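Local coordinates for protein hemolysin (PDB 3HVN) that probably forms large pores in cholesterol-containing host cell membranes, as a secreted, cholesterol-dependent toxin that lyses cells after oligomerising and changing shape, at residues F74-R78 with Y416-E422; S285-T289 with T386-H390; A394-S400 with G480-I486; I409-E413 with I444-G448. The protein carries 1 engineered substitution. The contacts are given in a common frame with arbitrary orientation. Residue numbers count along the deposited sequence, not the author numbering.

How the interactions relate
The four contacts follow the rod from its middle to its C-terminal beta sandwich. Strand 376-401 ties them together: interactions 2 and 3 use it directly, and strand 73-88 of interaction 1 pairs beside it. Interactions 1 and 2 have centres 14 Å apart and share backbone pairs such as V76 N to T388 O, 2.8 Å. Interactions 3 and 4 are 14 Å apart by centres and both lie in the sandwich; L395 O and I444 N, 2.8 Å apart, are probably hydrogen-bonded. Interaction 4 touches interactions 1 and 2 at G448. A bound heptanetriol lies about 6 Å from the H399 side chain of interaction 3 and about 11 Å from that of I444 in interaction 4.

Interaction 1 of 4, residues F74-R78 with Y416-E422; sequences FVVLR and YNEAGEE
This contact sets the hairpin turn between strand 404-416 and strand 422-437 against the long strand 73-88. It lies where the elongated middle of the toxin meets its C-terminal beta sandwich. Residues 74-78 are in beta conformation. The turn lies beside the strand without backbone pairing: CA distances are 8.6 Å for V76 to Y416 and 8.2 Å for R78 to G420. A419 and G420 have positive phi and fold the chain back. F74 (chi1 t) points toward the turn. F74 CE2 meets Y416 CE2 at 3.8 Å, edge to edge. V76 (chi1 t) follows on the same side of the strand. V76 CG2 is 3.9 Å from Y416 CE2, and V76 CG1 is 3.6 Å from Y416 OH. R78 (chi1 m, then extended) reaches to Y416 and E422, the two ends of the turn. R78 NH2 donates to Y416 OH at 2.9 Å, nearly in line, and forms a salt bridge with E422 OE2 at 3.2 Å. Y416 (chi1 m) is the most covered residue; T65 touches it as well. The tyrosine thus has two roles: its ring packs on F74 and V76, and its hydroxyl joins a more exposed charged pair.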
loop_
_atom_site.group_PDB
_atom_site.type_symbol
_atom_site.label_atom_id
_atom_site.label_comp_id
_atom_site.label_asym_id
_atom_site.label_seq_id
_atom_site.Cartn_x
_atom_site.Cartn_y
_atom_site.Cartn_z
ATOM N N PHE A 74 23.496 -7.968 8.415
ATOM C CA PHE A 74 23.871 -6.793 7.638
ATOM C C PHE A 74 22.639 -6.092 7.077
ATOM O O PHE A 74 21.879 -6.674 6.301
ATOM C CB PHE A 74 24.830 -7.175 6.508
ATOM C CG PHE A 74 25.436 -5.995 5.802
ATOM C CD1 PHE A 74 26.281 -5.129 6.476
ATOM C CD2 PHE A 74 25.168 -5.755 4.466
ATOM C CE1 PHE A 74 26.841 -4.042 5.832
ATOM C CE2 PHE A 74 25.728 -4.671 3.815
ATOM C CZ PHE A 74 26.565 -3.813 4.500
ATOM N N VAL A 75 22.447 -4.841 7.482
ATOM C CA VAL A 75 21.300 -4.053 7.048
ATOM C C VAL A 75 21.660 -3.127 5.891
ATOM O O VAL A 75 22.364 -2.133 6.071
ATOM C CB VAL A 75 20.725 -3.212 8.204
ATOM C CG1 VAL A 75 19.648 -2.268 7.689
ATOM C CG2 VAL A 75 20.175 -4.115 9.297
ATOM N N VAL A 76 21.174 -3.468 4.702
ATOM C CA VAL A 76 21.364 -2.637 3.522
ATOM C C VAL A 76 20.188 -1.682 3.368
ATOM O O VAL A 76 19.084 -2.094 3.009
ATOM C CB VAL A 76 21.489 -3.487 2.245
ATOM C CG1 VAL A 76 21.566 -2.593 1.016
ATOM C CG2 VAL A 76 22.705 -4.394 2.329
ATOM N N LEU A 77 20.431 -0.406 3.647
ATOM C CA LEU A 77 19.393 0.610 3.549
ATOM C C LEU A 77 19.495 1.364 2.227
ATOM O O LEU A 77 20.469 2.081 1.978
ATOM C CB LEU A 77 19.480 1.579 4.731
ATOM C CG LEU A 77 18.320 2.561 4.929
ATOM C CD1 LEU A 77 18.261 3.040 6.372
ATOM C CD2 LEU A 77 18.423 3.740 3.972
ATOM N N ARG A 78 18.481 1.190 1.384
ATOM C CA ARG A 78 18.422 1.860 0.090
ATOM C C ARG A 78 17.127 2.651 -0.055
ATOM O O ARG A 78 16.048 2.073 -0.179
ATOM C CB ARG A 78 18.531 0.844 -1.050
ATOM C CG ARG A 78 19.803 0.016 -1.042
ATOM C CD ARG A 78 19.862 -0.895 -2.259
ATOM N NE ARG A 78 21.032 -1.767 -2.243
ATOM C CZ ARG A 78 21.333 -2.628 -3.210
ATOM N NH1 ARG A 78 20.550 -2.732 -4.276
ATOM N NH2 ARG A 78 22.417 -3.385 -3.114
ATOM N N TYR A 416 29.598 0.189 1.704
ATOM C CA TYR A 416 28.732 1.229 1.159
ATOM C C TYR A 416 29.224 2.626 1.516
ATOM O O TYR A 416 28.737 3.244 2.463
ATOM C CB TYR A 416 27.292 1.043 1.641
ATOM C CG TYR A 416 26.534 -0.037 0.905
ATOM C CD1 TYR A 416 26.119 0.151 -0.407
ATOM C CD2 TYR A 416 26.228 -1.243 1.522
ATOM C CE1 TYR A 416 25.426 -0.832 -1.085
ATOM C CE2 TYR A 416 25.533 -2.231 0.853
ATOM C CZ TYR A 416 25.135 -2.020 -0.450
ATOM O OH TYR A 416 24.443 -3.002 -1.122
ATOM N N ASN A 417 30.192 3.119 0.752
ATOM C CA ASN A 417 30.701 4.471 0.943
ATOM C C ASN A 417 29.718 5.507 0.411
ATOM O O ASN A 417 28.564 5.189 0.124
ATOM C CB ASN A 417 32.061 4.636 0.266
ATOM C CG ASN A 417 33.129 3.751 0.881
ATOM O OD1 ASN A 417 32.909 3.120 1.914
ATOM N ND2 ASN A 417 34.295 3.705 0.247
ATOM N N GLU A 418 30.179 6.747 0.277
ATOM C CA GLU A 418 29.330 7.823 -0.221
ATOM C C GLU A 418 28.861 7.546 -1.646
ATOM O O GLU A 418 29.346 6.622 -2.301
ATOM C CB GLU A 418 30.063 9.164 -0.144
ATOM C CG GLU A 418 30.408 9.591 1.273
ATOM C CD GLU A 418 31.136 10.919 1.324
ATOM O OE1 GLU A 418 31.537 11.419 0.252
ATOM O OE2 GLU A 418 31.309 11.460 2.436
ATOM N N ALA A 419 27.909 8.349 -2.115
ATOM C CA ALA A 419 27.318 8.175 -3.440
ATOM C C ALA A 419 26.451 6.919 -3.509
ATOM O O ALA A 419 25.848 6.626 -4.542
ATOM C CB ALA A 419 28.399 8.145 -4.516
ATOM N N GLY A 420 26.394 6.184 -2.404
ATOM C CA GLY A 420 25.576 4.987 -2.318
ATOM C C GLY A 420 25.999 3.902 -3.289
ATOM O O GLY A 420 25.188 3.069 -3.692
ATOM N N GLU A 421 27.274 3.909 -3.663
ATOM C CA GLU A 421 27.799 2.926 -4.602
ATOM C C GLU A 421 28.538 1.810 -3.869
ATOM O O GLU A 421 29.291 2.064 -2.929
ATOM C CB GLU A 421 28.721 3.601 -5.620
ATOM C CG GLU A 421 29.131 2.709 -6.779
ATOM C CD GLU A 421 29.795 3.485 -7.900
ATOM O OE1 GLU A 421 29.752 4.732 -7.868
ATOM O OE2 GLU A 421 30.358 2.847 -8.815
ATOM N N GLU A 422 28.315 0.574 -4.305
ATOM C CA GLU A 422 28.926 -0.589 -3.669
ATOM C C GLU A 422 30.447 -0.577 -3.778
ATOM O O GLU A 422 31.004 -0.151 -4.790
ATOM C CB GLU A 422 28.377 -1.884 -4.271
ATOM C CG GLU A 422 26.931 -2.177 -3.912
ATOM C CD GLU A 422 26.479 -3.541 -4.398
ATOM O OE1 GLU A 422 27.161 -4.119 -5.270
ATOM O OE2 GLU A 422 25.441 -4.034 -3.909
#

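Interaction 2 of 4, residues S285-T289 with T386-H390; sequences SSRST and TSTVH
Here the loop 285-289 rests on the edge of strand segment 386-390. The strand is extended throughout. The loop is shaped by R287 (phi/psi -91/-164) and S288 (-96/38), and it comes closest at S288, where S288 CA is 6.4 Å from S387 CA. No backbone-to-backbone hydrogen bonds join the two. T386 meets the loop through T386 OG1, 3.6 Å from S288 CB. S387 is the centre of the contact. S387 O accepts a hydrogen bond from S288 OG at 2.7 Å, with S288 in rotamer p. S387 OG (chi1 p) lies over one face of the R287 guanidinium, 3.9 Å from R287 NE. T388 turns its CB away, and T388 C is 4.2 Å from R287 NE at the guanidinium edge. V389 (chi1 p) points toward the loop and packs V389 CG1 on R287 CG at 3.5 Å. In R287 chi1 sits between wells at -95°, chi2 is m and chi3 is t, which lays the CG against V389 and brings the guanidinium over S387 OG. The loop leads from strand 276-284 into helix 291-300, one of the helical segments that in this family are thought to unfold into membrane-spanning strands. On its other edge, segment 386-390 pairs antiparallel with strand 73-88, bonding T386 to R78, T388 to V76 and H390 to F74. R287 also touches V75 of that strand.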
loop_
_atom_site.group_PDB
_atom_site.type_symbol
_atom_site.label_atom_id
_atom_site.label_comp_id
_atom_site.label_asym_id
_atom_site.label_seq_id
_atom_site.Cartn_x
_atom_site.Cartn_y
_atom_site.Cartn_z
ATOM N N SER A 285 7.125 -5.426 11.731
ATOM C CA SER A 285 8.574 -5.282 11.826
ATOM C C SER A 285 9.293 -6.235 10.875
ATOM O O SER A 285 10.472 -6.541 11.059
ATOM C CB SER A 285 9.040 -5.520 13.264
ATOM O OG SER A 285 10.429 -5.274 13.399
ATOM N N SER A 286 8.576 -6.700 9.859
ATOM C CA SER A 286 9.138 -7.620 8.878
ATOM C C SER A 286 10.121 -6.908 7.957
ATOM O O SER A 286 10.289 -5.691 8.034
ATOM C CB SER A 286 8.024 -8.261 8.053
ATOM O OG SER A 286 7.222 -7.274 7.429
ATOM N N ARG A 287 10.771 -7.675 7.086
ATOM C CA ARG A 287 11.703 -7.110 6.118
ATOM C C ARG A 287 11.005 -6.756 4.812
ATOM O O ARG A 287 9.782 -6.667 4.760
ATOM C CB ARG A 287 12.866 -8.068 5.857
ATOM C CG ARG A 287 14.089 -7.777 6.704
ATOM C CD ARG A 287 14.503 -6.323 6.547
ATOM N NE ARG A 287 15.629 -5.970 7.405
ATOM C CZ ARG A 287 15.519 -5.665 8.693
ATOM N NH1 ARG A 287 14.330 -5.678 9.281
ATOM N NH2 ARG A 287 16.599 -5.351 9.396
ATOM N N SER A 288 11.789 -6.552 3.760
ATOM C CA SER A 288 11.243 -6.176 2.461
ATOM C C SER A 288 11.051 -7.395 1.568
ATOM O O SER A 288 11.285 -7.332 0.360
ATOM C CB SER A 288 12.157 -5.162 1.772
ATOM O OG SER A 288 13.436 -5.717 1.523
ATOM N N THR A 289 10.625 -8.503 2.165
ATOM C CA THR A 289 10.427 -9.740 1.419
ATOM C C THR A 289 9.038 -10.331 1.656
ATOM O O THR A 289 8.726 -10.783 2.759
ATOM C CB THR A 289 11.497 -10.793 1.775
ATOM O OG1 THR A 289 12.802 -10.209 1.667
ATOM C CG2 THR A 289 11.403 -11.988 0.839
ATOM N N THR A 386 13.780 1.093 1.137
ATOM C CA THR A 386 13.818 -0.361 1.231
ATOM C C THR A 386 15.131 -0.842 1.844
ATOM O O THR A 386 16.215 -0.456 1.405
ATOM C CB THR A 386 13.607 -1.028 -0.144
ATOM O OG1 THR A 386 13.748 -2.448 -0.018
ATOM C CG2 THR A 386 14.618 -0.508 -1.156
ATOM N N SER A 387 15.022 -1.680 2.870
ATOM C CA SER A 387 16.193 -2.238 3.535
ATOM C C SER A 387 16.267 -3.741 3.306
ATOM O O SER A 387 15.271 -4.371 2.951
ATOM C CB SER A 387 16.156 -1.934 5.035
ATOM O OG SER A 387 15.032 -2.540 5.650
ATOM N N THR A 388 17.449 -4.314 3.509
ATOM C CA THR A 388 17.642 -5.745 3.308
ATOM C C THR A 388 18.543 -6.335 4.388
ATOM O O THR A 388 19.581 -5.766 4.717
ATOM C CB THR A 388 18.251 -6.039 1.926
ATOM O OG1 THR A 388 17.539 -5.307 0.921
ATOM C CG2 THR A 388 18.176 -7.527 1.616
ATOM N N VAL A 389 18.144 -7.477 4.936
ATOM C CA VAL A 389 18.929 -8.126 5.981
ATOM C C VAL A 389 19.772 -9.267 5.420
ATOM O O VAL A 389 19.284 -10.094 4.648
ATOM C CB VAL A 389 18.033 -8.655 7.120
ATOM C CG1 VAL A 389 17.055 -9.694 6.594
ATOM C CG2 VAL A 389 18.885 -9.233 8.240
ATOM N N HIS A 390 21.044 -9.302 5.805
ATOM C CA HIS A 390 21.948 -10.355 5.361
ATOM C C HIS A 390 22.618 -11.033 6.554
ATOM O O HIS A 390 23.527 -10.475 7.169
ATOM C CB HIS A 390 22.997 -9.792 4.401
ATOM C CG HIS A 390 22.412 -9.060 3.234
ATOM N ND1 HIS A 390 21.914 -9.706 2.122
ATOM C CD2 HIS A 390 22.242 -7.737 3.006
ATOM C CE1 HIS A 390 21.464 -8.813 1.260
ATOM N NE2 HIS A 390 21.651 -7.609 1.772
#

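Interaction 3 of 4, residues A394-S400 with G480-I486; sequences ALTLDHS and GQRKITI
Two parallel strands form part of one sheet of the C-terminal beta sandwich. Strand 394-400 and strand 481-486 run 4.7 Å apart at closest approach, with directions 15° apart. The register is unbroken from A394 opposite Q481 to H399 opposite I486. A394, T396 and D398 each donate and accept across the pair, and their alternate neighbours L395, L397 and H399 bond to strand 440-446 instead. I486 is the most covered residue. Its side chain (chi1 p, chi2 t) joins L395, L397 and I484 on the face that meets strands 404-416 and 450-460, and I486 CD1 comes within 3.3 Å of H399 CD2. On that face L395 CD1 also meets I484 CD1 at 3.8 Å. D398 (chi1 t) lies on the opposite face with A394, T396, Q481, K483 and T485. D398 N donates to I484 O and D398 O accepts I486 N, both at 2.8 Å. D398 CB packs on T485 CG2 at 3.5 Å. A394 opens the pairing: A394 N donates to G480 O and A394 O accepts R482 N, again both at 2.8 Å. A394 CB lies 3.1 Å from Q481 OE1. T396 adds a side-chain bond to T443. At the far end S400 N donates to I486 O at 2.8 Å, while S400 OG (chi1 m) donates to D398 OD1 at 3.0 Å.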
loop_
_atom_site.group_PDB
_atom_site.type_symbol
_atom_site.label_atom_id
_atom_site.label_comp_id
_atom_site.label_asym_id
_atom_site.label_seq_id
_atom_site.Cartn_x
_atom_site.Cartn_y
_atom_site.Cartn_z
ATOM N N ALA A 394 28.613 -19.158 8.959
ATOM C CA ALA A 394 29.581 -19.910 9.755
ATOM C C ALA A 394 30.251 -21.035 8.971
ATOM O O ALA A 394 29.579 -21.905 8.405
ATOM C CB ALA A 394 28.922 -20.457 11.013
ATOM N N LEU A 395 31.582 -21.017 8.948
ATOM C CA LEU A 395 32.346 -22.044 8.247
ATOM C C LEU A 395 33.328 -22.753 9.176
ATOM O O LEU A 395 34.375 -22.207 9.525
ATOM C CB LEU A 395 33.087 -21.442 7.051
ATOM C CG LEU A 395 34.065 -22.362 6.315
ATOM C CD1 LEU A 395 33.332 -23.537 5.689
ATOM C CD2 LEU A 395 34.841 -21.588 5.261
ATOM N N THR A 396 32.982 -23.974 9.570
ATOM C CA THR A 396 33.823 -24.769 10.457
ATOM C C THR A 396 34.835 -25.604 9.677
ATOM O O THR A 396 34.501 -26.228 8.670
ATOM C CB THR A 396 32.978 -25.704 11.342
ATOM O OG1 THR A 396 32.143 -24.921 12.205
ATOM C CG2 THR A 396 33.874 -26.597 12.185
ATOM N N LEU A 397 36.075 -25.610 10.157
ATOM C CA LEU A 397 37.150 -26.352 9.513
ATOM C C LEU A 397 37.751 -27.375 10.472
ATOM O O LEU A 397 38.174 -27.030 11.581
ATOM C CB LEU A 397 38.233 -25.393 9.015
ATOM C CG LEU A 397 37.756 -24.286 8.074
ATOM C CD1 LEU A 397 38.834 -23.227 7.882
ATOM C CD2 LEU A 397 37.316 -24.864 6.737
ATOM N N ASP A 398 37.785 -28.632 10.035
ATOM C CA ASP A 398 38.322 -29.716 10.851
ATOM C C ASP A 398 39.404 -30.496 10.105
ATOM O O ASP A 398 39.193 -30.952 8.978
ATOM C CB ASP A 398 37.198 -30.657 11.295
ATOM C CG ASP A 398 37.664 -31.698 12.296
ATOM O OD1 ASP A 398 38.673 -32.383 12.028
ATOM O OD2 ASP A 398 37.011 -31.838 13.352
ATOM N N HIS A 399 40.559 -30.651 10.746
ATOM C CA HIS A 399 41.689 -31.350 10.145
ATOM C C HIS A 399 42.063 -32.618 10.910
ATOM O O HIS A 399 42.526 -32.558 12.052
ATOM C CB HIS A 399 42.899 -30.420 10.026
ATOM C CG HIS A 399 44.150 -31.108 9.585
ATOM N ND1 HIS A 399 45.401 -30.757 10.052
ATOM C CD2 HIS A 399 44.350 -32.140 8.728
ATOM C CE1 HIS A 399 46.312 -31.532 9.496
ATOM N NE2 HIS A 399 45.700 -32.382 8.688
ATOM N N SER A 400 41.857 -33.761 10.260
ATOM C CA SER A 400 42.175 -35.068 10.825
ATOM C C SER A 400 42.966 -35.898 9.815
ATOM O O SER A 400 42.512 -36.946 9.342
ATOM C CB SER A 400 40.895 -35.803 11.226
ATOM O OG SER A 400 40.119 -35.024 12.122
ATOM N N GLY A 480 24.090 -20.875 5.897
ATOM C CA GLY A 480 24.099 -20.659 7.332
ATOM C C GLY A 480 25.323 -21.232 8.019
ATOM O O GLY A 480 26.202 -20.493 8.462
ATOM N N GLN A 481 25.380 -22.557 8.108
ATOM C CA GLN A 481 26.505 -23.240 8.736
ATOM C C GLN A 481 27.061 -24.312 7.809
ATOM O O GLN A 481 26.310 -25.130 7.278
ATOM C CB GLN A 481 26.069 -23.875 10.058
ATOM C CG GLN A 481 27.141 -24.721 10.729
ATOM C CD GLN A 481 28.150 -23.890 11.496
ATOM O OE1 GLN A 481 27.783 -23.058 12.326
ATOM N NE2 GLN A 481 29.431 -24.116 11.228
ATOM N N ARG A 482 28.375 -24.310 7.613
ATOM C CA ARG A 482 29.009 -25.337 6.792
ATOM C C ARG A 482 30.279 -25.896 7.421
ATOM O O ARG A 482 31.193 -25.149 7.769
ATOM C CB ARG A 482 29.302 -24.813 5.384
ATOM C CG ARG A 482 30.425 -25.556 4.679
ATOM C CD ARG A 482 30.094 -25.809 3.221
ATOM N NE ARG A 482 29.501 -24.644 2.576
ATOM C CZ ARG A 482 28.932 -24.671 1.376
ATOM N NH1 ARG A 482 28.879 -25.806 0.692
ATOM N NH2 ARG A 482 28.414 -23.565 0.860
ATOM N N LYS A 483 30.331 -27.217 7.556
ATOM C CA LYS A 483 31.482 -27.883 8.149
ATOM C C LYS A 483 32.300 -28.620 7.094
ATOM O O LYS A 483 31.765 -29.417 6.320
ATOM C CB LYS A 483 31.033 -28.860 9.237
ATOM C CG LYS A 483 32.174 -29.468 10.036
ATOM C CD LYS A 483 31.676 -30.566 10.961
ATOM C CE LYS A 483 32.785 -31.073 11.867
ATOM N NZ LYS A 483 32.405 -32.336 12.558
ATOM N N ILE A 484 33.600 -28.343 7.068
ATOM C CA ILE A 484 34.514 -29.032 6.167
ATOM C C ILE A 484 35.552 -29.812 6.964
ATOM O O ILE A 484 36.361 -29.231 7.695
ATOM C CB ILE A 484 35.232 -28.053 5.220
ATOM C CG1 ILE A 484 34.211 -27.244 4.417
ATOM C CG2 ILE A 484 36.168 -28.805 4.288
ATOM C CD1 ILE A 484 34.838 -26.242 3.473
ATOM N N THR A 485 35.524 -31.133 6.824
ATOM C CA THR A 485 36.434 -31.991 7.569
ATOM C C THR A 485 37.350 -32.785 6.649
ATOM O O THR A 485 36.902 -33.670 5.919
ATOM C CB THR A 485 35.671 -32.972 8.480
ATOM O OG1 THR A 485 34.956 -33.920 7.676
ATOM C CG2 THR A 485 34.690 -32.226 9.361
ATOM N N ILE A 486 38.637 -32.460 6.683
ATOM C CA ILE A 486 39.629 -33.254 5.977
ATOM C C ILE A 486 40.143 -34.322 6.929
ATOM O O ILE A 486 40.072 -34.157 8.145
ATOM C CB ILE A 486 40.803 -32.396 5.479
ATOM C CG1 ILE A 486 41.502 -31.714 6.656
ATOM C CG2 ILE A 486 40.316 -31.363 4.477
ATOM C CD1 ILE A 486 42.629 -30.795 6.245
#

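Interaction 4 of 4, residues I409-E413 with I444-G448; sequences ITWEE and IQIPG
Side chains from the two sheets of the C-terminal beta sandwich meet here. Strand 409-413 and the short strand 444-446 run in roughly the same direction, 29° apart, and their axes are 10.3 Å apart at closest approach. That spacing leaves room for side chains and no backbone pairing. CA distances shorten along the segments, from 10.2 Å for I409 to I444, through 8.6 Å for W411 to I446, to 7.8 Å for E413 to P447. W411 fills the gap. Its backbone is almost fully stretched (-171/-171), and rotamer p lays the indole between the segments as a flat slab. I446 (chi1 m, chi2 m) is the knob on its face: I446 CD1 makes a CH-pi contact 3.5 Å from the centroid of the W411 six-membered ring, 12° off the normal. I444 (t, t) fills the hollow between W411 and I409. I444 CD1 is 4.1 Å from W411 CH2 and 3.8 Å from I409 CD1. At the other end the ring of P447 packs against W411 and E413, with P447 CD 4.3 Å from W411 NE1 and P447 CG 3.6 Å from E413 OE2. L395 touches both I409 and I444. W411 NE1 makes a weak hydrogen bond to E413 OE2, 3.4 Å, within its own strand. None crosses between the two segments, so their contact rests on apolar and CH-pi packing.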
loop_
_atom_site.group_PDB
_atom_site.type_symbol
_atom_site.label_atom_id
_atom_site.label_comp_id
_atom_site.label_asym_id
_atom_site.label_seq_id
_atom_site.Cartn_x
_atom_site.Cartn_y
_atom_site.Cartn_z
ATOM N N ILE A 409 41.297 -19.823 2.547
ATOM C CA ILE A 409 39.925 -19.423 2.255
ATOM C C ILE A 409 39.789 -17.906 2.118
ATOM O O ILE A 409 40.350 -17.137 2.914
ATOM C CB ILE A 409 38.937 -19.951 3.317
ATOM C CG1 ILE A 409 39.217 -19.315 4.677
ATOM C CG2 ILE A 409 39.022 -21.466 3.415
ATOM C CD1 ILE A 409 38.356 -19.859 5.794
ATOM N N THR A 410 39.036 -17.482 1.107
ATOM C CA THR A 410 38.930 -16.062 0.785
ATOM C C THR A 410 37.511 -15.640 0.404
ATOM O O THR A 410 36.654 -16.478 0.126
ATOM C CB THR A 410 39.886 -15.684 -0.364
ATOM O OG1 THR A 410 39.891 -14.262 -0.543
ATOM C CG2 THR A 410 39.453 -16.354 -1.659
ATOM N N TRP A 411 37.278 -14.331 0.398
ATOM C CA TRP A 411 35.996 -13.758 0.001
ATOM C C TRP A 411 36.119 -12.238 -0.110
ATOM O O TRP A 411 37.221 -11.694 -0.051
ATOM C CB TRP A 411 34.902 -14.129 1.004
ATOM C CG TRP A 411 35.060 -13.472 2.342
ATOM C CD1 TRP A 411 34.507 -12.292 2.746
ATOM C CD2 TRP A 411 35.825 -13.957 3.452
ATOM N NE1 TRP A 411 34.878 -12.013 4.038
ATOM C CE2 TRP A 411 35.687 -13.019 4.495
ATOM C CE3 TRP A 411 36.611 -15.093 3.667
ATOM C CZ2 TRP A 411 36.306 -13.182 5.732
ATOM C CZ3 TRP A 411 37.226 -15.252 4.896
ATOM C CH2 TRP A 411 37.070 -14.302 5.913
ATOM N N GLU A 412 34.989 -11.558 -0.273
ATOM C CA GLU A 412 34.986 -10.100 -0.358
ATOM C C GLU A 412 33.804 -9.496 0.395
ATOM O O GLU A 412 32.730 -10.094 0.463
ATOM C CB GLU A 412 34.988 -9.642 -1.820
ATOM C CG GLU A 412 33.850 -10.203 -2.658
ATOM C CD GLU A 412 34.015 -9.898 -4.136
ATOM O OE1 GLU A 412 35.151 -9.595 -4.559
ATOM O OE2 GLU A 412 33.010 -9.964 -4.874
ATOM N N GLU A 413 34.008 -8.310 0.961
ATOM C CA GLU A 413 32.984 -7.670 1.782
ATOM C C GLU A 413 32.450 -6.380 1.163
ATOM O O GLU A 413 33.202 -5.596 0.590
ATOM C CB GLU A 413 33.523 -7.395 3.188
ATOM C CG GLU A 413 33.964 -8.642 3.938
ATOM C CD GLU A 413 34.467 -8.335 5.335
ATOM O OE1 GLU A 413 34.459 -7.148 5.723
ATOM O OE2 GLU A 413 34.871 -9.280 6.043
ATOM N N ILE A 444 34.717 -20.327 11.571
ATOM C CA ILE A 444 34.939 -18.963 11.107
ATOM C C ILE A 444 33.625 -18.239 10.827
ATOM O O ILE A 444 32.653 -18.841 10.356
ATOM C CB ILE A 444 35.841 -18.926 9.855
ATOM C CG1 ILE A 444 36.481 -17.546 9.697
ATOM C CG2 ILE A 444 35.056 -19.301 8.614
ATOM C CD1 ILE A 444 37.371 -17.429 8.483
ATOM N N GLN A 445 33.609 -16.942 11.122
ATOM C CA GLN A 445 32.404 -16.129 11.004
ATOM C C GLN A 445 32.492 -15.120 9.862
ATOM O O GLN A 445 32.981 -14.004 10.041
ATOM C CB GLN A 445 32.131 -15.395 12.318
ATOM C CG GLN A 445 31.825 -16.310 13.491
ATOM C CD GLN A 445 30.459 -16.958 13.381
ATOM O OE1 GLN A 445 29.547 -16.410 12.763
ATOM N NE2 GLN A 445 30.312 -18.131 13.988
ATOM N N ILE A 446 32.014 -15.522 8.690
ATOM C CA ILE A 446 31.915 -14.624 7.548
ATOM C C ILE A 446 30.716 -13.701 7.734
ATOM O O ILE A 446 29.597 -14.168 7.953
ATOM C CB ILE A 446 31.749 -15.406 6.234
ATOM C CG1 ILE A 446 32.689 -16.612 6.204
ATOM C CG2 ILE A 446 31.992 -14.498 5.037
ATOM C CD1 ILE A 446 34.154 -16.246 6.287
ATOM N N PRO A 447 30.947 -12.383 7.652
ATOM C CA PRO A 447 29.894 -11.381 7.859
ATOM C C PRO A 447 28.808 -11.457 6.791
ATOM O O PRO A 447 29.016 -12.066 5.741
ATOM C CB PRO A 447 30.648 -10.051 7.747
ATOM C CG PRO A 447 32.085 -10.393 7.975
ATOM C CD PRO A 447 32.258 -11.762 7.404
ATOM N N GLY A 448 27.662 -10.841 7.063
ATOM C CA GLY A 448 26.554 -10.838 6.127
ATOM C C GLY A 448 26.852 -10.028 4.880
ATOM O O GLY A 448 26.370 -10.346 3.793
#